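Local coordinates for oligopeptide-binding protein oppA (Lactococcus lactis, PDB 3DRF) that captures oligopeptides in a voluminous cavity that closes like a Venus fly-trap, serving the OppABCDF ABC transporter that takes them into the cell, at residues Y413-G418 and G445-F450; M305-G310 and W466-G471; A339-E344 and Q427-Q432; V258-S263 and G277-Q282. All blocks are in the same frame, centred on the assembly; numbering follows the deposited sequence.

Interaction 1. Residues Y413-G418 and G445-F450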
loop_
_atom_site.group_PDB
_atom_site.type_symbol
_atom_site.label_atom_id
_atom_site.label_comp_id
_atom_site.label_asym_id
_atom_site.label_seq_id
_atom_site.Cartn_x
_atom_site.Cartn_y
_atom_site.Cartn_z
ATOM N N TYR A 413 5.627 -21.904 -2.156
ATOM C CA TYR A 413 4.947 -20.864 -1.368
ATOM C C TYR A 413 5.988 -19.923 -0.776
ATOM O O TYR A 413 6.712 -20.280 0.131
ATOM C CB TYR A 413 4.213 -21.537 -0.236
ATOM C CG TYR A 413 3.406 -20.668 0.779
ATOM C CD1 TYR A 413 2.965 -19.360 0.495
ATOM C CD2 TYR A 413 3.055 -21.199 2.027
ATOM C CE1 TYR A 413 2.225 -18.647 1.438
ATOM C CE2 TYR A 413 2.334 -20.518 2.919
ATOM C CZ TYR A 413 1.925 -19.225 2.618
ATOM O OH TYR A 413 1.186 -18.499 3.500
ATOM N N ALA A 414 6.044 -18.722 -1.329
ATOM C CA ALA A 414 6.934 -17.659 -0.811
ATOM C C ALA A 414 6.285 -16.946 0.422
ATOM O O ALA A 414 5.867 -15.820 0.353
ATOM C CB ALA A 414 7.275 -16.625 -1.927
ATOM N N ALA A 415 6.147 -17.664 1.515
ATOM C CA ALA A 415 5.629 -17.120 2.752
ATOM C C ALA A 415 6.675 -16.166 3.343
ATOM O O ALA A 415 7.865 -16.327 3.199
ATOM C CB ALA A 415 5.289 -18.259 3.729
ATOM N N ARG A 416 6.142 -15.152 4.008
ATOM C CA ARG A 416 6.942 -14.067 4.570
ATOM C C ARG A 416 7.207 -14.207 6.079
ATOM O O ARG A 416 6.452 -14.784 6.794
ATOM C CB ARG A 416 6.227 -12.731 4.311
ATOM C CG ARG A 416 5.882 -12.480 2.821
ATOM C CD ARG A 416 5.482 -11.034 2.570
ATOM N NE ARG A 416 4.299 -10.694 3.298
ATOM C CZ ARG A 416 3.734 -9.514 3.240
ATOM N NH1 ARG A 416 4.265 -8.572 2.533
ATOM N NH2 ARG A 416 2.698 -9.269 3.968
ATOM N N VAL A 417 8.319 -13.618 6.502
ATOM C CA VAL A 417 8.644 -13.477 7.904
ATOM C C VAL A 417 7.491 -12.680 8.518
ATOM O O VAL A 417 6.957 -11.817 7.907
ATOM C CB VAL A 417 10.000 -12.693 8.031
ATOM C CG1 VAL A 417 10.266 -12.175 9.497
ATOM C CG2 VAL A 417 11.141 -13.625 7.598
ATOM N N GLY A 418 7.135 -13.027 9.752
ATOM C CA GLY A 418 6.216 -12.232 10.550
ATOM C C GLY A 418 6.577 -12.322 12.024
ATOM O O GLY A 418 7.706 -12.288 12.410
ATOM N N GLY A 445 13.036 -23.181 1.584
ATOM C CA GLY A 445 12.851 -23.901 2.848
ATOM C C GLY A 445 12.710 -23.018 4.068
ATOM O O GLY A 445 12.884 -23.468 5.148
ATOM N N LYS A 446 12.412 -21.730 3.868
ATOM C CA LYS A 446 12.284 -20.796 4.979
ATOM C C LYS A 446 11.338 -19.649 4.626
ATOM O O LYS A 446 10.963 -19.489 3.531
ATOM C CB LYS A 446 13.676 -20.196 5.250
ATOM C CG LYS A 446 14.244 -19.473 4.099
ATOM C CD LYS A 446 15.576 -18.878 4.579
ATOM C CE LYS A 446 15.910 -17.737 3.823
ATOM N NZ LYS A 446 15.079 -16.568 3.944
ATOM N N LEU A 447 11.039 -18.842 5.617
ATOM C CA LEU A 447 10.254 -17.613 5.422
ATOM C C LEU A 447 11.112 -16.513 4.834
ATOM O O LEU A 447 12.241 -16.396 5.116
ATOM C CB LEU A 447 9.663 -17.185 6.766
ATOM C CG LEU A 447 8.713 -18.177 7.453
ATOM C CD1 LEU A 447 8.200 -17.496 8.783
ATOM C CD2 LEU A 447 7.575 -18.557 6.531
ATOM N N MET A 448 10.513 -15.668 4.022
ATOM C CA MET A 448 11.258 -14.661 3.267
ATOM C C MET A 448 11.250 -13.309 3.982
ATOM O O MET A 448 10.228 -12.824 4.366
ATOM C CB MET A 448 10.616 -14.522 1.866
ATOM C CG MET A 448 11.489 -13.677 0.898
ATOM S SD MET A 448 10.878 -13.671 -0.798
ATOM C CE MET A 448 11.315 -15.345 -1.302
ATOM N N GLU A 449 12.418 -12.723 4.124
ATOM C CA GLU A 449 12.584 -11.368 4.720
ATOM C C GLU A 449 11.846 -10.295 3.852
ATOM O O GLU A 449 11.811 -10.370 2.649
ATOM C CB GLU A 449 14.101 -11.059 4.829
ATOM C CG GLU A 449 14.440 -9.706 5.506
ATOM C CD GLU A 449 14.509 -8.535 4.536
ATOM O OE1 GLU A 449 14.852 -8.748 3.384
ATOM O OE2 GLU A 449 14.233 -7.447 4.979
ATOM N N PHE A 450 11.253 -9.345 4.537
ATOM C CA PHE A 450 10.334 -8.397 3.894
ATOM C C PHE A 450 10.929 -7.537 2.741
ATOM O O PHE A 450 10.382 -7.493 1.698
ATOM C CB PHE A 450 9.672 -7.502 4.933
ATOM C CG PHE A 450 8.745 -6.451 4.327
ATOM C CD1 PHE A 450 7.515 -6.779 3.749
ATOM C CD2 PHE A 450 9.112 -5.137 4.338
ATOM C CE1 PHE A 450 6.685 -5.761 3.207
ATOM C CE2 PHE A 450 8.284 -4.149 3.820
ATOM C CZ PHE A 450 7.084 -4.467 3.255
HETATM O O HOH W 1 9.157 -18.415 1.759
#

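Interaction 2. Residues M305-G310 and W466-G471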
loop_
_atom_site.group_PDB
_atom_site.type_symbol
_atom_site.label_atom_id
_atom_site.label_comp_id
_atom_site.label_asym_id
_atom_site.label_seq_id
_atom_site.Cartn_x
_atom_site.Cartn_y
_atom_site.Cartn_z
ATOM N N MET A 305 -3.875 -13.545 -0.767
ATOM C CA MET A 305 -2.986 -14.521 -1.327
ATOM C C MET A 305 -2.925 -14.350 -2.871
ATOM O O MET A 305 -3.911 -14.302 -3.550
ATOM C CB MET A 305 -3.543 -15.921 -0.965
ATOM C CG MET A 305 -2.655 -17.094 -1.471
ATOM S SD MET A 305 -3.078 -18.702 -0.679
ATOM C CE MET A 305 -4.785 -18.935 -1.288
ATOM N N TYR A 306 -1.715 -14.270 -3.394
ATOM C CA TYR A 306 -1.435 -14.101 -4.821
ATOM C C TYR A 306 -0.980 -15.394 -5.464
ATOM O O TYR A 306 -0.225 -16.138 -4.869
ATOM C CB TYR A 306 -0.249 -13.127 -5.009
ATOM C CG TYR A 306 -0.602 -11.653 -4.809
ATOM C CD1 TYR A 306 -0.983 -10.831 -5.900
ATOM C CD2 TYR A 306 -0.573 -11.073 -3.565
ATOM C CE1 TYR A 306 -1.289 -9.484 -5.750
ATOM C CE2 TYR A 306 -0.871 -9.714 -3.409
ATOM C CZ TYR A 306 -1.222 -8.949 -4.496
ATOM O OH TYR A 306 -1.542 -7.624 -4.277
ATOM N N TYR A 307 -1.383 -15.574 -6.717
ATOM C CA TYR A 307 -0.855 -16.648 -7.591
ATOM C C TYR A 307 0.000 -16.012 -8.705
ATOM O O TYR A 307 -0.404 -15.048 -9.309
ATOM C CB TYR A 307 -2.019 -17.415 -8.190
ATOM C CG TYR A 307 -2.907 -18.131 -7.167
ATOM C CD1 TYR A 307 -2.370 -18.954 -6.163
ATOM C CD2 TYR A 307 -4.286 -17.956 -7.214
ATOM C CE1 TYR A 307 -3.190 -19.615 -5.263
ATOM C CE2 TYR A 307 -5.136 -18.625 -6.327
ATOM C CZ TYR A 307 -4.556 -19.444 -5.361
ATOM O OH TYR A 307 -5.357 -20.129 -4.497
ATOM N N ASN A 308 1.115 -16.653 -9.018
ATOM C CA ASN A 308 2.024 -16.131 -10.034
ATOM C C ASN A 308 1.601 -16.693 -11.390
ATOM O O ASN A 308 1.751 -17.861 -11.664
ATOM C CB ASN A 308 3.462 -16.542 -9.674
ATOM C CG ASN A 308 4.498 -15.832 -10.527
ATOM O OD1 ASN A 308 4.222 -14.925 -11.230
ATOM N ND2 ASN A 308 5.725 -16.285 -10.419
ATOM N N LEU A 309 1.088 -15.807 -12.245
ATOM C CA LEU A 309 0.455 -16.207 -13.508
ATOM C C LEU A 309 1.062 -15.577 -14.752
ATOM O O LEU A 309 0.580 -15.761 -15.797
ATOM C CB LEU A 309 -1.039 -15.827 -13.454
ATOM C CG LEU A 309 -1.810 -16.500 -12.298
ATOM C CD1 LEU A 309 -3.254 -15.908 -12.285
ATOM C CD2 LEU A 309 -1.893 -18.039 -12.384
ATOM N N GLY A 310 2.114 -14.806 -14.593
ATOM C CA GLY A 310 2.711 -14.156 -15.749
ATOM C C GLY A 310 3.988 -13.395 -15.437
ATOM O O GLY A 310 4.691 -13.701 -14.543
ATOM N N TRP A 466 8.356 -18.722 -7.868
ATOM C CA TRP A 466 7.341 -18.837 -6.832
ATOM C C TRP A 466 5.972 -19.034 -7.505
ATOM O O TRP A 466 5.750 -18.644 -8.610
ATOM C CB TRP A 466 7.339 -17.608 -5.889
ATOM C CG TRP A 466 6.918 -16.321 -6.616
ATOM C CD1 TRP A 466 7.712 -15.506 -7.346
ATOM C CD2 TRP A 466 5.604 -15.729 -6.614
ATOM N NE1 TRP A 466 6.976 -14.419 -7.819
ATOM C CE2 TRP A 466 5.683 -14.555 -7.390
ATOM C CE3 TRP A 466 4.381 -16.094 -6.063
ATOM C CZ2 TRP A 466 4.578 -13.748 -7.637
ATOM C CZ3 TRP A 466 3.288 -15.301 -6.319
ATOM C CH2 TRP A 466 3.396 -14.126 -7.076
ATOM N N ASP A 467 5.088 -19.685 -6.755
ATOM C CA ASP A 467 3.724 -19.920 -7.183
ATOM C C ASP A 467 2.642 -19.216 -6.354
ATOM O O ASP A 467 1.699 -18.720 -6.916
ATOM C CB ASP A 467 3.437 -21.445 -7.190
ATOM C CG ASP A 467 4.377 -22.198 -8.124
ATOM O OD1 ASP A 467 4.303 -21.888 -9.294
ATOM O OD2 ASP A 467 5.127 -23.041 -7.640
ATOM N N ILE A 468 2.806 -19.251 -5.038
ATOM C CA ILE A 468 1.832 -18.660 -4.092
ATOM C C ILE A 468 2.649 -17.732 -3.208
ATOM O O ILE A 468 3.726 -18.056 -2.799
ATOM C CB ILE A 468 1.212 -19.756 -3.187
ATOM C CG1 ILE A 468 0.508 -20.863 -4.016
ATOM C CG2 ILE A 468 0.192 -19.146 -2.158
ATOM C CD1 ILE A 468 0.176 -22.135 -3.135
ATOM N N THR A 469 2.103 -16.563 -2.892
ATOM C CA THR A 469 2.671 -15.678 -1.869
ATOM C C THR A 469 1.497 -14.960 -1.187
ATOM O O THR A 469 0.413 -15.015 -1.604
ATOM C CB THR A 469 3.769 -14.725 -2.448
ATOM O OG1 THR A 469 4.504 -14.178 -1.336
ATOM C CG2 THR A 469 3.132 -13.556 -3.189
ATOM N N ASP A 470 1.832 -14.259 -0.111
ATOM C CA ASP A 470 0.897 -13.422 0.663
ATOM C C ASP A 470 1.354 -11.990 0.572
ATOM O O ASP A 470 2.507 -11.724 0.746
ATOM C CB ASP A 470 0.922 -13.837 2.143
ATOM C CG ASP A 470 0.512 -15.292 2.350
ATOM O OD1 ASP A 470 -0.524 -15.661 1.793
ATOM O OD2 ASP A 470 1.202 -15.992 3.045
ATOM N N GLY A 471 0.421 -11.100 0.244
ATOM C CA GLY A 471 0.687 -9.674 0.275
ATOM C C GLY A 471 -0.249 -9.008 1.287
ATOM O O GLY A 471 -1.231 -9.538 1.711
#

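Interaction 3. Residues A339-E344 and Q427-Q432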
loop_
_atom_site.group_PDB
_atom_site.type_symbol
_atom_site.label_atom_id
_atom_site.label_comp_id
_atom_site.label_asym_id
_atom_site.label_seq_id
_atom_site.Cartn_x
_atom_site.Cartn_y
_atom_site.Cartn_z
ATOM N N ALA A 339 -9.320 -24.469 0.638
ATOM C CA ALA A 339 -8.627 -25.403 1.596
ATOM C C ALA A 339 -8.051 -24.659 2.820
ATOM O O ALA A 339 -7.810 -25.232 3.819
ATOM C CB ALA A 339 -7.503 -26.112 0.875
ATOM N N ARG A 340 -7.782 -23.355 2.707
ATOM C CA ARG A 340 -7.244 -22.636 3.883
ATOM C C ARG A 340 -8.304 -22.534 4.998
ATOM O O ARG A 340 -9.468 -22.530 4.765
ATOM C CB ARG A 340 -6.756 -21.184 3.538
ATOM C CG ARG A 340 -5.486 -21.157 2.635
ATOM C CD ARG A 340 -4.820 -19.760 2.679
ATOM N NE ARG A 340 -5.745 -18.720 2.214
ATOM C CZ ARG A 340 -5.451 -17.430 2.277
ATOM N NH1 ARG A 340 -6.322 -16.568 1.867
ATOM N NH2 ARG A 340 -4.282 -17.050 2.759
ATOM N N ASN A 341 -7.774 -22.471 6.227
ATOM C CA ASN A 341 -8.562 -22.274 7.417
ATOM C C ASN A 341 -8.293 -20.913 8.079
ATOM O O ASN A 341 -7.863 -20.835 9.188
ATOM C CB ASN A 341 -8.287 -23.426 8.426
ATOM C CG ASN A 341 -6.827 -23.571 8.782
ATOM O OD1 ASN A 341 -5.969 -23.172 8.107
ATOM N ND2 ASN A 341 -6.588 -24.192 9.924
ATOM N N VAL A 342 -8.620 -19.853 7.346
ATOM C CA VAL A 342 -8.265 -18.508 7.787
ATOM C C VAL A 342 -9.016 -18.144 9.090
ATOM O O VAL A 342 -8.461 -17.544 9.942
ATOM C CB VAL A 342 -8.565 -17.472 6.663
ATOM C CG1 VAL A 342 -8.315 -16.101 7.144
ATOM C CG2 VAL A 342 -7.710 -17.793 5.441
ATOM N N ALA A 343 -10.282 -18.525 9.208
ATOM C CA ALA A 343 -11.057 -18.249 10.425
ATOM C C ALA A 343 -10.422 -18.951 11.650
ATOM O O ALA A 343 -10.266 -18.337 12.670
ATOM C CB ALA A 343 -12.537 -18.683 10.214
ATOM N N GLU A 344 -10.042 -20.216 11.513
ATOM C CA GLU A 344 -9.371 -20.903 12.614
ATOM C C GLU A 344 -8.069 -20.187 13.027
ATOM O O GLU A 344 -7.805 -20.026 14.169
ATOM C CB GLU A 344 -9.058 -22.358 12.237
ATOM C CG GLU A 344 -10.237 -23.295 12.194
ATOM C CD GLU A 344 -9.830 -24.738 12.076
ATOM O OE1 GLU A 344 -8.702 -25.090 11.807
ATOM O OE2 GLU A 344 -10.763 -25.501 12.314
ATOM N N GLN A 427 3.044 -23.321 8.003
ATOM C CA GLN A 427 3.016 -24.790 8.020
ATOM C C GLN A 427 1.579 -25.318 8.148
ATOM O O GLN A 427 1.234 -26.289 7.539
ATOM C CB GLN A 427 3.898 -25.311 9.159
ATOM C CG GLN A 427 5.358 -25.157 8.944
ATOM C CD GLN A 427 5.873 -25.807 7.694
ATOM O OE1 GLN A 427 5.343 -26.760 7.188
ATOM N NE2 GLN A 427 6.986 -25.320 7.285
ATOM N N ASN A 428 0.772 -24.625 8.932
ATOM C CA ASN A 428 -0.663 -24.924 9.026
ATOM C C ASN A 428 -1.384 -24.899 7.637
ATOM O O ASN A 428 -2.100 -25.811 7.330
ATOM C CB ASN A 428 -1.361 -23.984 10.014
ATOM C CG ASN A 428 -2.853 -23.884 9.797
ATOM O OD1 ASN A 428 -3.615 -24.670 10.294
ATOM N ND2 ASN A 428 -3.256 -22.901 9.050
ATOM N N TYR A 429 -1.090 -23.890 6.803
ATOM C CA TYR A 429 -1.646 -23.862 5.437
ATOM C C TYR A 429 -1.082 -24.996 4.561
ATOM O O TYR A 429 -1.816 -25.584 3.835
ATOM C CB TYR A 429 -1.485 -22.472 4.789
ATOM C CG TYR A 429 -2.331 -21.377 5.474
ATOM C CD1 TYR A 429 -3.662 -21.594 5.883
ATOM C CD2 TYR A 429 -1.756 -20.125 5.736
ATOM C CE1 TYR A 429 -4.412 -20.563 6.501
ATOM C CE2 TYR A 429 -2.492 -19.113 6.336
ATOM C CZ TYR A 429 -3.804 -19.337 6.707
ATOM O OH TYR A 429 -4.569 -18.385 7.315
ATOM N N ILE A 430 0.218 -25.252 4.665
ATOM C CA ILE A 430 0.819 -26.385 3.967
ATOM C C ILE A 430 0.091 -27.716 4.331
ATOM O O ILE A 430 -0.166 -28.513 3.473
ATOM C CB ILE A 430 2.351 -26.437 4.266
ATOM C CG1 ILE A 430 3.044 -25.283 3.520
ATOM C CG2 ILE A 430 2.961 -27.783 3.774
ATOM C CD1 ILE A 430 4.576 -25.105 3.852
ATOM N N GLN A 431 -0.197 -27.888 5.606
ATOM C CA GLN A 431 -0.962 -29.022 6.102
ATOM C C GLN A 431 -2.370 -29.051 5.507
ATOM O O GLN A 431 -2.805 -30.072 5.110
ATOM C CB GLN A 431 -1.025 -28.954 7.638
ATOM C CG GLN A 431 -1.936 -29.978 8.277
ATOM C CD GLN A 431 -2.276 -29.674 9.735
ATOM O OE1 GLN A 431 -1.895 -28.669 10.312
ATOM N NE2 GLN A 431 -2.988 -30.614 10.340
ATOM N N GLN A 432 -3.061 -27.923 5.400
ATOM C CA GLN A 432 -4.385 -27.940 4.773
ATOM C C GLN A 432 -4.287 -28.324 3.275
ATOM O O GLN A 432 -5.089 -29.069 2.781
ATOM C CB GLN A 432 -5.121 -26.575 4.921
ATOM C CG GLN A 432 -5.220 -26.021 6.351
ATOM C CD GLN A 432 -5.724 -27.053 7.373
ATOM O OE1 GLN A 432 -6.743 -27.641 7.203
ATOM N NE2 GLN A 432 -4.969 -27.222 8.408
#

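Interaction 4. Residues V258-S263 and G277-Q282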
loop_
_atom_site.group_PDB
_atom_site.type_symbol
_atom_site.label_atom_id
_atom_site.label_comp_id
_atom_site.label_asym_id
_atom_site.label_seq_id
_atom_site.Cartn_x
_atom_site.Cartn_y
_atom_site.Cartn_z
ATOM N N VAL A 258 11.589 -1.105 15.737
ATOM C CA VAL A 258 11.701 -2.079 16.816
ATOM C C VAL A 258 11.160 -3.440 16.389
ATOM O O VAL A 258 10.168 -3.524 15.664
ATOM C CB VAL A 258 10.953 -1.613 18.078
ATOM C CG1 VAL A 258 9.461 -1.507 17.802
ATOM C CG2 VAL A 258 11.222 -2.562 19.235
ATOM N N SER A 259 11.909 -4.523 16.659
ATOM C CA SER A 259 11.514 -5.850 16.199
ATOM C C SER A 259 10.238 -6.333 16.881
ATOM O O SER A 259 9.865 -5.847 17.953
ATOM C CB SER A 259 12.609 -6.867 16.475
ATOM O OG SER A 259 12.695 -7.132 17.861
ATOM N N THR A 260 9.574 -7.298 16.268
ATOM C CA THR A 260 8.383 -7.874 16.856
ATOM C C THR A 260 8.677 -8.532 18.211
ATOM O O THR A 260 7.899 -8.379 19.150
ATOM C CB THR A 260 7.777 -8.874 15.885
ATOM O OG1 THR A 260 7.695 -8.251 14.594
ATOM C CG2 THR A 260 6.409 -9.304 16.347
ATOM N N ALA A 261 9.818 -9.204 18.324
ATOM C CA ALA A 261 10.181 -9.947 19.567
ATOM C C ALA A 261 10.588 -9.038 20.707
ATOM O O ALA A 261 10.526 -9.436 21.825
ATOM C CB ALA A 261 11.317 -10.931 19.256
ATOM N N LYS A 262 10.951 -7.807 20.410
ATOM C CA LYS A 262 11.388 -6.845 21.429
ATOM C C LYS A 262 10.338 -5.778 21.788
ATOM O O LYS A 262 10.552 -4.995 22.629
ATOM C CB LYS A 262 12.728 -6.199 21.045
ATOM C CG LYS A 262 13.894 -7.234 21.003
ATOM C CD LYS A 262 15.213 -6.643 20.578
ATOM C CE LYS A 262 16.313 -7.688 20.710
ATOM N NZ LYS A 262 16.458 -7.916 22.152
ATOM N N SER A 263 9.209 -5.797 21.108
ATOM C CA SER A 263 8.226 -4.711 21.254
ATOM C C SER A 263 7.548 -4.600 22.640
ATOM O O SER A 263 7.485 -3.553 23.175
ATOM C CB SER A 263 7.139 -4.804 20.169
ATOM O OG SER A 263 7.688 -4.456 18.894
ATOM N N GLY A 277 2.091 0.005 14.212
ATOM C CA GLY A 277 2.241 -1.213 13.416
ATOM C C GLY A 277 2.329 -2.532 14.150
ATOM O O GLY A 277 2.712 -3.497 13.590
ATOM N N MET A 278 1.947 -2.541 15.425
ATOM C CA MET A 278 2.060 -3.787 16.188
ATOM C C MET A 278 1.099 -4.867 15.729
ATOM O O MET A 278 -0.020 -4.577 15.435
ATOM C CB MET A 278 1.878 -3.527 17.693
ATOM C CG MET A 278 3.034 -2.725 18.276
ATOM S SD MET A 278 2.877 -2.528 20.087
ATOM C CE MET A 278 3.201 -4.220 20.667
ATOM N N VAL A 279 1.595 -6.095 15.691
ATOM C CA VAL A 279 0.846 -7.258 15.216
ATOM C C VAL A 279 -0.347 -7.581 16.162
ATOM O O VAL A 279 -0.305 -7.373 17.356
ATOM C CB VAL A 279 1.754 -8.508 15.071
ATOM C CG1 VAL A 279 2.669 -8.352 13.827
ATOM C CG2 VAL A 279 2.532 -8.855 16.350
ATOM N N SER A 280 -1.381 -8.136 15.573
ATOM C CA SER A 280 -2.596 -8.492 16.298
ATOM C C SER A 280 -2.350 -9.481 17.443
ATOM O O SER A 280 -3.041 -9.428 18.452
ATOM C CB SER A 280 -3.613 -9.089 15.329
ATOM O OG SER A 280 -4.045 -8.123 14.375
ATOM N N SER A 281 -1.348 -10.339 17.301
ATOM C CA SER A 281 -1.098 -11.387 18.314
ATOM C C SER A 281 -0.614 -10.819 19.665
ATOM O O SER A 281 -0.685 -11.488 20.641
ATOM C CB SER A 281 -0.107 -12.421 17.819
ATOM O OG SER A 281 1.156 -11.827 17.558
ATOM N N GLN A 282 -0.102 -9.599 19.675
ATOM C CA GLN A 282 0.354 -8.949 20.898
ATOM C C GLN A 282 -0.670 -8.082 21.610
ATOM O O GLN A 282 -0.404 -7.507 22.595
ATOM C CB GLN A 282 1.622 -8.107 20.547
ATOM C CG GLN A 282 2.836 -8.977 20.152
ATOM C CD GLN A 282 3.977 -8.196 19.596
ATOM O OE1 GLN A 282 3.865 -7.050 19.287
ATOM N NE2 GLN A 282 5.076 -8.857 19.462
#

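Interaction 1. Residues Y413-G418 and G445-F450
Arg416 and Phe450 meet in the wall of the peptide-binding cavity, side by side and pointing the same way, and both pack on the backbone of the bound peptide. Arg416 NH1 comes in at the edge of the Phe450 ring, 3.8 Å from its CE1, with guanidinium and ring planes 63° apart. The same NH1 makes a weak hydrogen bond to the peptide, while Trp453 adds a cation-pi contact to the guanidinium. The segments are also joined by a single beta bridge, Arg416 with Met448. Met448 N donates to Ala415 O at 2.9 Å, in the carbonyl plane; Val417 N donates to Met448 O at 3.0 Å in a nearly straight bond, but from above the carbonyl plane. Water 1 links the two segments, 2.8 Å from Ala415 O and 2.7 Å from Lys446 O. Leu447 packs between segment 413-418 and helix 422-435, its CD2 3.6 Å from Ala415 CB. Val417 CG1 is anti to the backbone N (chi1 166°), which leaves CG2 beside that N, where it packs against the Met448 carbonyl. Main-chain bonds thus hold this piece of wall, and Arg416 and Phe450 meet the ligand at its backbone, consistent with binding peptides of varied sequence.

Interaction 2. Residues M305-G310 and W466-G471
Asn308 ND2 is shared by two carbonyls: it donates to Trp466 O at 3.0 Å, with that oxygen almost in the amide plane, and to Ala463 O as well. The amide is also stacked on the indole of the same tryptophan, the two planes only 8° apart. Asn308 CB sits over the six-membered ring, 3.4 Å from its centroid in a CH-pi contact, and ND2 lies over the five-membered part, where it and NE1 are two donors and do not bond. Trp466 CG stands between its backbone N and carbonyl carbon (chi1 66°), the crowded position, and from there the indole can offer one face to the Asn308 amide. Replacing Trp466 by an alanine would probably leave the bond to its carbonyl in place but strip the flat surface from one face of the Asn308 amide, setting that group freer to turn.

From here the two strands pair as an antiparallel ladder. Asn308 N donates to Asp467 O at 3.0 Å, and Tyr306 and Thr469 form a hydrogen-bonded pair, Tyr306 N to Thr469 O at 2.9 Å and Thr469 N to Tyr306 O at 3.1 Å. On the face carrying Met305 and Tyr307, Ile468 CG2 packs 3.6 Å from Met305 CG. On the other, the Tyr306 ring turns its edge to Gly471 N, and a CB on that glycine would collide with the ring.

Strand 468-474 lies between 292-307 and 407-414, antiparallel to the first and parallel to the second; strand 536-549 flanks 292-307 beyond, and helix 330-339 covers Met305 and Tyr307 through Ile336.

Interaction 3. Residues A339-E344 and Q427-Q432
Asn341 and Asn428 reach toward each other tip to tip, joining the start of helix 342-349 to the side of helix 422-435 by a reciprocal amide pair. Their planes are 25° apart, nearly coplanar, and each oxygen is met on a lone pair: Asn428 ND2 donates to Asn341 OD1 at 2.9 Å, and Asn341 ND2 to Asn428 OD1 at 3.0 Å. Asn341 holds the N-cap position but makes no capping bond; with CG between its backbone N and carbonyl carbon (chi1 56°), the side chain turns to the neighbouring helix. The second N-H of Asn341 goes to Glu344 OE1, 3.0 Å from ND2 and almost straight. An alanine at Asn341 would probably leave the Asn428 amide and Glu344 OE1 without these mates. Gln432 lays its amide against that of Asn341, the side chains crossing at about a right angle, its OE1 bonding to Lys435.

Tyr429 meets Arg340 with one face. Arg340 CD stands over the ring centre, 3.9 Å from the centroid, in a CH-pi contact; the guanidinium lies farther out, at most weakly attracted to the ring, and bonds to Thr539 through NH1. At the tyrosine hydroxyl, Val342 CG2 comes to 3.7 Å from Tyr429 OH.

Interaction 4. Residues V258-S263 and G277-Q282
Gln282 reaches Thr260 with a straight side chain: CG is anti to the carbonyl carbon (chi1 -67°), and CD continues anti (chi2 170°). The amide arrives with NE2 2.9 Å from Thr260 O and donates to it, the hydrogen bond bent to 143°. Thr260 O lies near the plane of the Gln282 amide, yet the donor itself stands above the carbonyl plane of Thr260. The other end of the amide, OE1, accepts from Gln40 NE2, so both polar atoms of this buried group have partners and its flip is settled.

Next to this bond, Met278 bends at its last torsion, and its CE comes to 4.0 Å from Ser263 CB. Ser263 OG donates to Ser259 O at 2.7 Å, pinning the turn that leads into helix 263-268, and is also bonded to Gln40. The contact of Thr260 CG2 with Val279 CG2, 3.9 Å apart, is less certain, because Thr260 was modelled in two conformers.

Topologically this is a beta-alpha-beta crossover. Strand 252-258 leads through the loop of Thr260 into helix 263-268, and the chain returns as strand 274-276 before the loop of Gln282 and helix 283-287. Strand 34-40 runs between these two strands, parallel to both, and its Gln40 reaches both loops, while Tyr545 of strand 536-549 lies against Met278 and Gln282.

In the fold
Interactions 1, 2 and 3 lie on the same side of the chain's centre, and each touches the other two. Strands 407-414 and 468-474 are neighbours in one sheet, tied across interactions 1 and 2 by probable hydrogen bonds from Tyr413 OH to Asp470 OD2 (2.5 Å) and from Thr469 OG1 to Ala414 O (2.7 Å). Interaction 3 is nested in the chain loop closed by interaction 2 and packs on it where Met305 CE meets Arg340 NE at 3.6 Å. Interaction 1 brings Arg416 and Phe450 against the backbone of the bound peptide. Interaction 4 stands apart, its nearest atoms about 5 Å from interaction 1 and about 13 Å from interaction 2.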